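Local coordinates for S-adenosyl-L-methionine methyl transferase (Ruegeria pomeroyi DSS-3, PDB 3IHT), which binds S-adenosylmethionine and probably transfers its methyl group to an acceptor that is not identified, at residues P43-G48 against A105-V110; P131-H136 against M149-L154; L142-D147 against C168-R173. All coordinates share one frame; numbering follows the deposited sequence. Where two conformers were deposited one is given.

Contact 1: residues P43-G48 against A105-V110; sequences PVYELG and ATASLV. With SAM (S-adenosylmethionine), chain C.
Tyr45 turns one ring face to Ala107, whose CB lies 4.0 Å from the Tyr45 ring centroid and 15° off the ring normal, shifted toward the rim near CE2. The first torsion of Tyr45 (chi1 -68°) sets CG anti to the carbonyl carbon and beside the backbone N; the ring beyond it presents its face to Ala107 CB in a CH-pi contact. Val110 approaches the same ring obliquely, its CG2 4.0 Å from Tyr45 CD2. Its other branch serves a second partner: Val110 CG1, anti to its own backbone N, reaches Leu47 CD1 at 3.7 Å. On the reverse face of the sheet, Val44 and Leu109 lie side by side and point the same way, with Val44 CG1 4.1 Å from Leu109 CD2.

The backbones pair in parallel, Val44 with Leu109 and Tyr45 with Val110. Tyr45 N donates to Leu109 O at 2.8 Å in a nearly straight bond. One step earlier, Ser108 N reaches Pro43 O at 2.9 Å but stands 24° out of that carbonyl's plane, at the point where segment 105-110 turns a corner. Ser108 OG is hydrogen-bonded to Gly42 O and Arg65 NH1.

Segment 43-48 is the first strand of a Rossmann-like methyltransferase sheet and opens into the glycine-rich cofactor loop that includes Gly50 and Gly52. Gly48 CA lies 3.3 Å from O4' of S-adenosylmethionine; a beta carbon here would collide with that oxygen and with the preceding carbonyl. Chemically, then, the contact is an apolar, backbone-bonded interface that delivers a glycine, with its positive phi, against the ribose.

Contact 2: residues P131-H136 against M149-L154; sequences PLIEPH and MYFEGL. With NI (nickel (II) ion), chain D.
Residues 131-133, in the last turn of helix 119-133, pass into a 3-10 turn at 134-136 and face the irregular segment 149-154, whose successive backbone N-H groups of Glu152, Gly153 and Leu154 converge on the Glu134 carboxylate. Glu152 N binds Glu134 OE1 at 2.8 Å with an angle of 171° at the hydrogen, and Gly153 N binds Glu134 OE2 at 2.7 Å; each oxygen uses its syn lone pair. Leu154 N adds a weak bond to Glu134 OE2 at 3.2 Å. Glu134 gets there with CG anti to the backbone N (chi1 -173°) and an extended chain beyond, and this two-oxygen grip holds the carboxylate's rotation. Glu134 OE1 also lies at the edge of the Phe151 ring, near its plane. An alanine here would probably leave the N-H groups of Glu152 and Gly153 without their acceptors and the loop freer to move.

Beside the carboxylate the packing is apolar: Leu154 CD1 sits 3.6 Å above the centre of one face of the Phe151 ring. Ile133 and Met149, a selenomethionine, cross at about a right angle, with Ile133 CD1 3.7 Å from Met149 CE. On the outer side Glu152 OE2 binds, at 1.9 Å, a nickel ion that also binds a water.

Ile133, near the end of its helix, packs also on Leu96 of helix 92-103 and on Met143 of strand 141-145. Tyr150 makes a cation-pi contact with Arg127 of helix 119-133, and Phe151 meets Tyr171 edge-to-face, so the loop packs on helix 119-133 and also reaches strand 169-172.

Contact 3: residues L142-D147 against C168-R173; sequences LMVSSD and CFIYRR
Phe169 lays its ring obliquely against the backbone of Asp147, CD1 being 3.6 Å from Asp147 C, just where segment 142-147 leaves the sheet. The carbonyl O of Ser145 lies at the edge of the same ring, near its plane. A carbonyl at a ring edge recurs at Tyr171: Met143 O stands 3.8 Å from Tyr171 CD1.

The two strands run antiparallel, their axes 4.5 Å apart at 163°. Met143 and Tyr171 form a hydrogen-bonded pair, in which Met143 N to Tyr171 O and Tyr171 N to Met143 O are both 2.8 Å. In the like pair of Ser145 and Phe169, Phe169 N to Ser145 O is 2.8 Å and Ser145 N to Phe169 O is 3.0 Å. Between them comes the non-hydrogen-bonded pair Val144 and Ile170, whose CG2 and CG1 respectively approach to 4.2 Å on the opposite face from the two rings. Leu142 runs alongside Arg172 on that same face, but it was deposited in two conformers, and its very short approach is doubtful. Arg172 NE forms a salt bridge with Glu155 OE2.

Strand 107-112 flanks this pair beyond 141-145, and strand 155-157 flanks it beyond 169-172. Helix 15-36 covers the Val144 and Ile170 face through Ala33 and Cys29. Ser146 OG is hydrogen-bonded to Asp113 OD1, whose OD2 bonds to S-adenosylmethionine, consistent with a second-shell role for the end of strand 141-145.

In the fold
Contacts 1 and 3 belong to one seven-stranded mixed sheet, their centres about 11 Å apart and joined where strand 107-112 pairs with strand 141-145. Contact 2 lies beside that sheet, its centre about 13 Å from that of contact 1 and about 10 Å from that of contact 3. Along the chain contact 1 closes before the others open, whereas the segments of contacts 2 and 3 alternate. The strand order 3-2-1-4-5-7-6, with 169-172 antiparallel to its neighbour 141-145, is that of a class I methyltransferase. Contact 1 brings the chain to the cofactor, contact 3 carries the sheet into its reversed part, and contact 2 packs helix 119-133 and a connecting loop along one side.

Contact 1: residues P43-G48 against A105-V110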
loop_
_atom_site.group_PDB
_atom_site.type_symbol
_atom_site.label_atom_id
_atom_site.label_comp_id
_atom_site.label_asym_id
_atom_site.label_seq_id
_atom_site.Cartn_x
_atom_site.Cartn_y
_atom_site.Cartn_z
ATOM N N PRO A 43 -22.002 15.537 -5.787
ATOM C CA PRO A 43 -21.267 14.275 -5.676
ATOM C C PRO A 43 -19.804 14.380 -5.277
ATOM O O PRO A 43 -19.185 15.439 -5.324
ATOM C CB PRO A 43 -21.366 13.681 -7.091
ATOM C CG PRO A 43 -21.514 14.812 -7.960
ATOM C CD PRO A 43 -22.364 15.826 -7.177
ATOM N N VAL A 44 -19.293 13.237 -4.864
ATOM C CA VAL A 44 -17.884 13.009 -4.633
ATOM C C VAL A 44 -17.320 12.386 -5.900
ATOM O O VAL A 44 -17.915 11.460 -6.461
ATOM C CB VAL A 44 -17.685 12.070 -3.450
ATOM C CG1 VAL A 44 -16.204 11.736 -3.261
ATOM C CG2 VAL A 44 -18.391 12.645 -2.160
ATOM N N TYR A 45 -16.215 12.935 -6.385
ATOM C CA TYR A 45 -15.519 12.383 -7.543
ATOM C C TYR A 45 -14.254 11.701 -7.072
ATOM O O TYR A 45 -13.435 12.312 -6.378
ATOM C CB TYR A 45 -15.144 13.461 -8.588
ATOM C CG TYR A 45 -16.277 14.141 -9.350
ATOM C CD1 TYR A 45 -17.607 13.687 -9.265
ATOM C CD2 TYR A 45 -16.025 15.251 -10.155
ATOM C CE1 TYR A 45 -18.635 14.310 -9.938
ATOM C CE2 TYR A 45 -17.062 15.867 -10.874
ATOM C CZ TYR A 45 -18.369 15.383 -10.761
ATOM O OH TYR A 45 -19.415 15.993 -11.429
ATOM N N GLU A 46 -14.071 10.451 -7.484
ATOM C CA GLU A 46 -12.881 9.653 -7.180
ATOM C C GLU A 46 -12.099 9.491 -8.472
ATOM O O GLU A 46 -12.556 8.808 -9.395
ATOM C CB GLU A 46 -13.324 8.285 -6.625
ATOM C CG GLU A 46 -12.236 7.227 -6.461
ATOM C CD GLU A 46 -11.306 7.476 -5.286
ATOM O OE1 GLU A 46 -11.349 8.593 -4.717
ATOM O OE2 GLU A 46 -10.545 6.557 -4.915
ATOM N N LEU A 47 -10.939 10.142 -8.562
ATOM C CA LEU A 47 -10.152 10.125 -9.787
ATOM C C LEU A 47 -9.094 9.043 -9.658
ATOM O O LEU A 47 -8.101 9.196 -8.898
ATOM C CB LEU A 47 -9.511 11.513 -10.061
ATOM C CG LEU A 47 -10.498 12.678 -10.057
ATOM C CD1 LEU A 47 -9.796 14.011 -10.442
ATOM C CD2 LEU A 47 -11.673 12.418 -10.998
ATOM N N GLY A 48 -9.271 7.959 -10.407
ATOM C CA GLY A 48 -8.383 6.808 -10.312
ATOM C C GLY A 48 -8.943 5.765 -9.375
ATOM O O GLY A 48 -9.021 5.972 -8.167
ATOM N N ALA A 105 -20.537 22.791 -12.159
ATOM C CA ALA A 105 -19.674 23.024 -10.996
ATOM C C ALA A 105 -20.369 22.621 -9.699
ATOM O O ALA A 105 -20.598 23.465 -8.826
ATOM C CB ALA A 105 -19.256 24.490 -10.932
ATOM N N THR A 106 -20.686 21.342 -9.569
ATOM C CA THR A 106 -21.499 20.852 -8.469
ATOM C C THR A 106 -20.829 19.840 -7.569
ATOM O O THR A 106 -21.446 19.372 -6.614
ATOM C CB THR A 106 -22.780 20.238 -9.010
ATOM O OG1 THR A 106 -22.449 19.201 -9.934
ATOM C CG2 THR A 106 -23.681 21.349 -9.655
ATOM N N ALA A 107 -19.567 19.488 -7.828
ATOM C CA ALA A 107 -18.925 18.476 -6.996
ATOM C C ALA A 107 -18.647 19.023 -5.601
ATOM O O ALA A 107 -18.164 20.164 -5.445
ATOM C CB ALA A 107 -17.597 17.974 -7.633
ATOM N N SER A 108 -18.896 18.207 -4.583
ATOM C CA SER A 108 -18.632 18.615 -3.196
ATOM C C SER A 108 -17.223 18.259 -2.775
ATOM O O SER A 108 -16.644 18.891 -1.890
ATOM C CB SER A 108 -19.647 17.965 -2.240
ATOM O OG SER A 108 -19.609 16.536 -2.306
ATOM N N LEU A 109 -16.679 17.197 -3.364
ATOM C CA LEU A 109 -15.388 16.661 -2.951
ATOM C C LEU A 109 -14.785 15.941 -4.148
ATOM O O LEU A 109 -15.444 15.065 -4.732
ATOM C CB LEU A 109 -15.552 15.692 -1.767
ATOM C CG LEU A 109 -14.357 14.884 -1.286
ATOM C CD1 LEU A 109 -13.149 15.787 -0.920
ATOM C CD2 LEU A 109 -14.739 13.994 -0.110
ATOM N N VAL A 110 -13.564 16.285 -4.505
ATOM C CA VAL A 110 -12.826 15.615 -5.583
ATOM C C VAL A 110 -11.556 15.059 -4.956
ATOM O O VAL A 110 -10.780 15.802 -4.325
ATOM C CB VAL A 110 -12.507 16.559 -6.794
ATOM C CG1 VAL A 110 -11.664 15.843 -7.891
ATOM C CG2 VAL A 110 -13.819 17.151 -7.368
HETATM N N SAM C . -6.652 5.331 -4.755
HETATM C CA SAM C . -6.621 3.916 -5.259
HETATM C C SAM C . -6.781 2.903 -4.100
HETATM O O SAM C . -6.728 1.663 -4.292
HETATM O OXT SAM C . -6.859 3.334 -2.925
HETATM C CB SAM C . -5.372 3.627 -6.116
HETATM C CG SAM C . -5.345 4.332 -7.491
HETATM S SD SAM C . -3.894 3.864 -8.535
HETATM C CE SAM C . -2.582 4.583 -7.496
HETATM C "C5'" SAM C . -4.084 5.112 -9.881
HETATM C "C4'" SAM C . -5.256 4.890 -10.827
HETATM O "O4'" SAM C . -5.424 6.080 -11.626
HETATM C "C3'" SAM C . -5.071 3.724 -11.804
HETATM O "O3'" SAM C . -6.162 2.804 -11.758
HETATM C "C2'" SAM C . -4.919 4.385 -13.171
HETATM O "O2'" SAM C . -5.368 3.644 -14.323
HETATM C "C1'" SAM C . -5.708 5.667 -12.962
HETATM N N9 SAM C . -5.332 6.730 -13.931
HETATM C C8 SAM C . -4.089 7.320 -14.071
HETATM N N7 SAM C . -4.158 8.257 -15.051
HETATM C C5 SAM C . -5.419 8.271 -15.548
HETATM C C6 SAM C . -6.021 9.040 -16.545
HETATM N N6 SAM C . -5.321 9.952 -17.260
HETATM N N1 SAM C . -7.368 8.829 -16.781
HETATM C C2 SAM C . -8.114 7.889 -16.103
HETATM N N3 SAM C . -7.499 7.113 -15.119
HETATM C C4 SAM C . -6.180 7.320 -14.847
#

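Contact 2: residues P131-H136 against M149-L154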
loop_
_atom_site.group_PDB
_atom_site.type_symbol
_atom_site.label_atom_id
_atom_site.label_comp_id
_atom_site.label_asym_id
_atom_site.label_seq_id
_atom_site.Cartn_x
_atom_site.Cartn_y
_atom_site.Cartn_z
ATOM N N PRO A 131 -6.061 22.569 -13.920
ATOM C CA PRO A 131 -7.120 23.423 -14.485
ATOM C C PRO A 131 -8.309 22.629 -15.022
ATOM O O PRO A 131 -9.386 23.212 -15.233
ATOM C CB PRO A 131 -6.410 24.181 -15.624
ATOM C CG PRO A 131 -5.196 23.286 -15.968
ATOM C CD PRO A 131 -4.789 22.709 -14.648
ATOM N N LEU A 132 -8.151 21.319 -15.218
ATOM C CA LEU A 132 -9.279 20.490 -15.623
ATOM C C LEU A 132 -10.172 20.132 -14.439
ATOM O O LEU A 132 -11.363 19.921 -14.619
ATOM C CB LEU A 132 -8.827 19.208 -16.327
ATOM C CG LEU A 132 -7.973 19.365 -17.592
ATOM C CD1 LEU A 132 -7.654 17.957 -18.191
ATOM C CD2 LEU A 132 -8.634 20.263 -18.599
ATOM N N ILE A 133 -9.593 20.037 -13.254
ATOM C CA ILE A 133 -10.344 19.715 -12.053
ATOM C C ILE A 133 -11.039 20.925 -11.422
ATOM O O ILE A 133 -12.199 20.808 -10.980
ATOM C CB ILE A 133 -9.455 19.060 -11.006
ATOM C CG1 ILE A 133 -8.994 17.687 -11.485
ATOM C CG2 ILE A 133 -10.131 19.031 -9.600
ATOM C CD1 ILE A 133 -7.842 17.041 -10.679
ATOM N N GLU A 134 -10.341 22.050 -11.375
ATOM C CA GLU A 134 -10.804 23.250 -10.647
ATOM C C GLU A 134 -12.261 23.676 -10.939
ATOM O O GLU A 134 -13.015 23.911 -9.981
ATOM C CB GLU A 134 -9.839 24.432 -10.836
ATOM C CG GLU A 134 -10.166 25.618 -9.979
ATOM C CD GLU A 134 -8.963 26.548 -9.747
ATOM O OE1 GLU A 134 -7.898 26.367 -10.401
ATOM O OE2 GLU A 134 -9.094 27.461 -8.909
ATOM N N PRO A 135 -12.689 23.710 -12.218
ATOM C CA PRO A 135 -14.059 24.153 -12.511
ATOM C C PRO A 135 -15.200 23.258 -11.981
ATOM O O PRO A 135 -16.365 23.679 -12.022
ATOM C CB PRO A 135 -14.123 24.209 -14.061
ATOM C CG PRO A 135 -12.706 24.110 -14.519
ATOM C CD PRO A 135 -11.934 23.397 -13.453
ATOM N N HIS A 136 -14.874 22.065 -11.482
ATOM C CA HIS A 136 -15.871 21.107 -11.045
ATOM C C HIS A 136 -16.417 21.354 -9.644
ATOM O O HIS A 136 -17.488 20.832 -9.317
ATOM C CB HIS A 136 -15.337 19.695 -11.138
ATOM C CG HIS A 136 -15.187 19.203 -12.547
ATOM N ND1 HIS A 136 -16.151 18.454 -13.182
ATOM C CD2 HIS A 136 -14.218 19.430 -13.463
ATOM C CE1 HIS A 136 -15.760 18.204 -14.416
ATOM N NE2 HIS A 136 -14.587 18.784 -14.613
HETATM N N MSE A 149 -0.848 20.369 -6.086
HETATM C CA MSE A 149 -1.623 20.812 -7.224
HETATM C C MSE A 149 -1.277 22.252 -7.595
HETATM O O MSE A 149 -0.556 22.932 -6.869
HETATM C CB MSE A 149 -3.113 20.665 -6.934
HETATM C CG MSE A 149 -3.523 19.277 -6.553
HETATM SE SE MSE A 149 -3.137 17.883 -7.913
HETATM C CE MSE A 149 -4.684 18.176 -9.024
ATOM N N TYR A 150 -1.759 22.687 -8.752
ATOM C CA TYR A 150 -1.442 23.975 -9.304
ATOM C C TYR A 150 -2.706 24.728 -9.685
ATOM O O TYR A 150 -3.004 24.915 -10.866
ATOM C CB TYR A 150 -0.575 23.753 -10.547
ATOM C CG TYR A 150 0.784 23.114 -10.270
ATOM C CD1 TYR A 150 0.924 21.749 -10.141
ATOM C CD2 TYR A 150 1.940 23.904 -10.191
ATOM C CE1 TYR A 150 2.157 21.165 -9.904
ATOM C CE2 TYR A 150 3.178 23.324 -9.978
ATOM C CZ TYR A 150 3.286 21.978 -9.824
ATOM O OH TYR A 150 4.531 21.410 -9.630
ATOM N N PHE A 151 -3.475 25.134 -8.679
ATOM C CA PHE A 151 -4.771 25.763 -8.878
ATOM C C PHE A 151 -4.676 27.291 -8.951
ATOM O O PHE A 151 -3.704 27.866 -8.482
ATOM C CB PHE A 151 -5.721 25.385 -7.739
ATOM C CG PHE A 151 -6.088 23.939 -7.715
ATOM C CD1 PHE A 151 -6.679 23.349 -8.836
ATOM C CD2 PHE A 151 -5.858 23.161 -6.599
ATOM C CE1 PHE A 151 -7.039 21.991 -8.828
ATOM C CE2 PHE A 151 -6.244 21.816 -6.588
ATOM C CZ PHE A 151 -6.815 21.236 -7.715
ATOM N N GLU A 152 -5.674 27.911 -9.567
ATOM C CA GLU A 152 -5.733 29.383 -9.697
ATOM C C GLU A 152 -6.438 30.050 -8.517
ATOM O O GLU A 152 -6.010 31.105 -8.034
ATOM C CB GLU A 152 -6.496 29.741 -10.978
ATOM C CG GLU A 152 -5.758 29.461 -12.253
ATOM C CD GLU A 152 -4.626 30.429 -12.481
ATOM O OE1 GLU A 152 -4.490 31.429 -11.719
ATOM O OE2 GLU A 152 -3.871 30.210 -13.445
ATOM N N GLY A 153 -7.533 29.445 -8.081
ATOM C CA GLY A 153 -8.463 30.043 -7.137
ATOM C C GLY A 153 -8.632 29.288 -5.827
ATOM O O GLY A 153 -9.006 29.898 -4.815
ATOM N N LEU A 154 -8.347 27.986 -5.807
ATOM C CA LEU A 154 -8.562 27.169 -4.604
ATOM C C LEU A 154 -7.469 27.430 -3.562
ATOM O O LEU A 154 -6.290 27.548 -3.899
ATOM C CB LEU A 154 -8.625 25.696 -4.953
ATOM C CG LEU A 154 -9.578 25.260 -6.074
ATOM C CD1 LEU A 154 -9.527 23.757 -6.231
ATOM C CD2 LEU A 154 -11.020 25.748 -5.884
HETATM NI NI NI D . -2.379 31.344 -13.975
HETATM O O HOH W 1 -0.657 32.137 -12.332
#

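Contact 3: residues L142-D147 against C168-R173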
loop_
_atom_site.group_PDB
_atom_site.type_symbol
_atom_site.label_atom_id
_atom_site.label_comp_id
_atom_site.label_asym_id
_atom_site.label_seq_id
_atom_site.Cartn_x
_atom_site.Cartn_y
_atom_site.Cartn_z
ATOM N N LEU A 142 -14.215 20.690 -1.553
ATOM C CA LEU A 142 -12.817 20.415 -1.249
ATOM C C LEU A 142 -12.198 19.497 -2.307
ATOM O O LEU A 142 -12.926 18.702 -2.978
ATOM C CB LEU A 142 -12.693 19.791 0.137
ATOM C CG LEU A 142 -13.162 20.637 1.323
ATOM C CD1 LEU A 142 -12.983 19.850 2.622
ATOM C CD2 LEU A 142 -12.402 21.955 1.404
HETATM N N MSE A 143 -10.879 19.634 -2.472
HETATM C CA MSE A 143 -10.079 18.822 -3.385
HETATM C C MSE A 143 -8.954 18.215 -2.565
HETATM O O MSE A 143 -8.209 18.931 -1.891
HETATM C CB MSE A 143 -9.588 19.674 -4.584
HETATM C CG MSE A 143 -9.171 18.866 -5.791
HETATM SE SE MSE A 143 -7.399 18.137 -5.567
HETATM C CE MSE A 143 -7.690 16.610 -6.702
ATOM N N VAL A 144 -8.867 16.887 -2.538
ATOM C CA VAL A 144 -7.807 16.173 -1.806
ATOM C C VAL A 144 -6.982 15.385 -2.824
ATOM O O VAL A 144 -7.538 14.649 -3.654
ATOM C CB VAL A 144 -8.379 15.209 -0.764
ATOM C CG1 VAL A 144 -7.284 14.374 -0.074
ATOM C CG2 VAL A 144 -9.245 15.970 0.250
ATOM N N SER A 145 -5.668 15.564 -2.769
ATOM C CA SER A 145 -4.782 14.919 -3.728
ATOM C C SER A 145 -3.536 14.361 -3.058
ATOM O O SER A 145 -3.073 14.884 -2.089
ATOM C CB SER A 145 -4.314 15.934 -4.780
ATOM O OG SER A 145 -3.611 15.267 -5.859
ATOM N N SER A 146 -3.009 13.269 -3.618
ATOM C CA SER A 146 -1.735 12.739 -3.196
ATOM C C SER A 146 -0.575 13.379 -3.968
ATOM O O SER A 146 0.577 13.000 -3.752
ATOM C CB SER A 146 -1.721 11.207 -3.316
ATOM O OG SER A 146 -2.262 10.763 -4.547
ATOM N N ASP A 147 -0.876 14.378 -4.823
ATOM C CA ASP A 147 0.128 15.208 -5.500
ATOM C C ASP A 147 -0.152 16.690 -5.205
ATOM O O ASP A 147 -1.302 17.104 -5.238
ATOM C CB ASP A 147 -0.031 15.038 -7.031
ATOM C CG ASP A 147 0.229 13.592 -7.540
ATOM O OD1 ASP A 147 1.398 13.182 -7.398
ATOM O OD2 ASP A 147 -0.715 12.925 -8.104
ATOM N N CYS A 168 -0.523 13.965 1.296
ATOM C CA CYS A 168 -1.783 14.498 0.721
ATOM C C CYS A 168 -1.867 16.024 0.937
ATOM O O CYS A 168 -1.255 16.596 1.824
ATOM C CB CYS A 168 -3.078 13.777 1.253
ATOM S SG CYS A 168 -3.260 12.042 0.732
ATOM N N PHE A 169 -2.644 16.672 0.079
ATOM C CA PHE A 169 -2.841 18.110 0.061
ATOM C C PHE A 169 -4.349 18.367 -0.035
ATOM O O PHE A 169 -5.070 17.625 -0.730
ATOM C CB PHE A 169 -2.152 18.728 -1.162
ATOM C CG PHE A 169 -0.678 18.516 -1.168
ATOM C CD1 PHE A 169 -0.141 17.331 -1.642
ATOM C CD2 PHE A 169 0.166 19.510 -0.691
ATOM C CE1 PHE A 169 1.242 17.123 -1.629
ATOM C CE2 PHE A 169 1.545 19.322 -0.681
ATOM C CZ PHE A 169 2.077 18.113 -1.126
ATOM N N ILE A 170 -4.811 19.398 0.667
ATOM C CA ILE A 170 -6.243 19.722 0.689
ATOM C C ILE A 170 -6.465 21.154 0.222
ATOM O O ILE A 170 -5.797 22.067 0.685
ATOM C CB ILE A 170 -6.864 19.564 2.081
ATOM C CG1 ILE A 170 -6.576 18.178 2.661
ATOM C CG2 ILE A 170 -8.413 19.880 2.010
ATOM C CD1 ILE A 170 -7.023 18.016 4.167
ATOM N N TYR A 171 -7.404 21.335 -0.712
ATOM C CA TYR A 171 -7.730 22.641 -1.243
ATOM C C TYR A 171 -9.229 22.881 -1.171
ATOM O O TYR A 171 -10.017 21.934 -1.163
ATOM C CB TYR A 171 -7.252 22.784 -2.678
ATOM C CG TYR A 171 -5.800 22.442 -2.890
ATOM C CD1 TYR A 171 -5.410 21.123 -3.103
ATOM C CD2 TYR A 171 -4.808 23.424 -2.857
ATOM C CE1 TYR A 171 -4.089 20.791 -3.294
ATOM C CE2 TYR A 171 -3.482 23.080 -3.035
ATOM C CZ TYR A 171 -3.138 21.781 -3.266
ATOM O OH TYR A 171 -1.832 21.441 -3.455
ATOM N N ARG A 172 -9.626 24.150 -1.106
ATOM C CA ARG A 172 -11.041 24.500 -0.956
ATOM C C ARG A 172 -11.456 25.608 -1.915
ATOM O O ARG A 172 -10.703 26.560 -2.129
ATOM C CB ARG A 172 -11.308 24.978 0.476
ATOM C CG ARG A 172 -12.768 25.402 0.750
ATOM C CD ARG A 172 -13.017 25.577 2.248
ATOM N NE ARG A 172 -12.264 26.692 2.810
ATOM C CZ ARG A 172 -12.046 26.894 4.114
ATOM N NH1 ARG A 172 -12.501 26.039 5.019
ATOM N NH2 ARG A 172 -11.328 27.941 4.516
ATOM N N ARG A 173 -12.661 25.501 -2.472
ATOM C CA ARG A 173 -13.243 26.608 -3.229
ATOM C C ARG A 173 -13.935 27.541 -2.248
ATOM O O ARG A 173 -14.947 27.182 -1.641
ATOM C CB ARG A 173 -14.278 26.142 -4.234
ATOM C CG ARG A 173 -14.749 27.291 -5.086
ATOM C CD ARG A 173 -15.753 26.895 -6.147
ATOM N NE ARG A 173 -16.373 28.119 -6.691
ATOM C CZ ARG A 173 -17.429 28.154 -7.499
ATOM N NH1 ARG A 173 -18.020 27.046 -7.918
ATOM N NH2 ARG A 173 -17.895 29.329 -7.887
#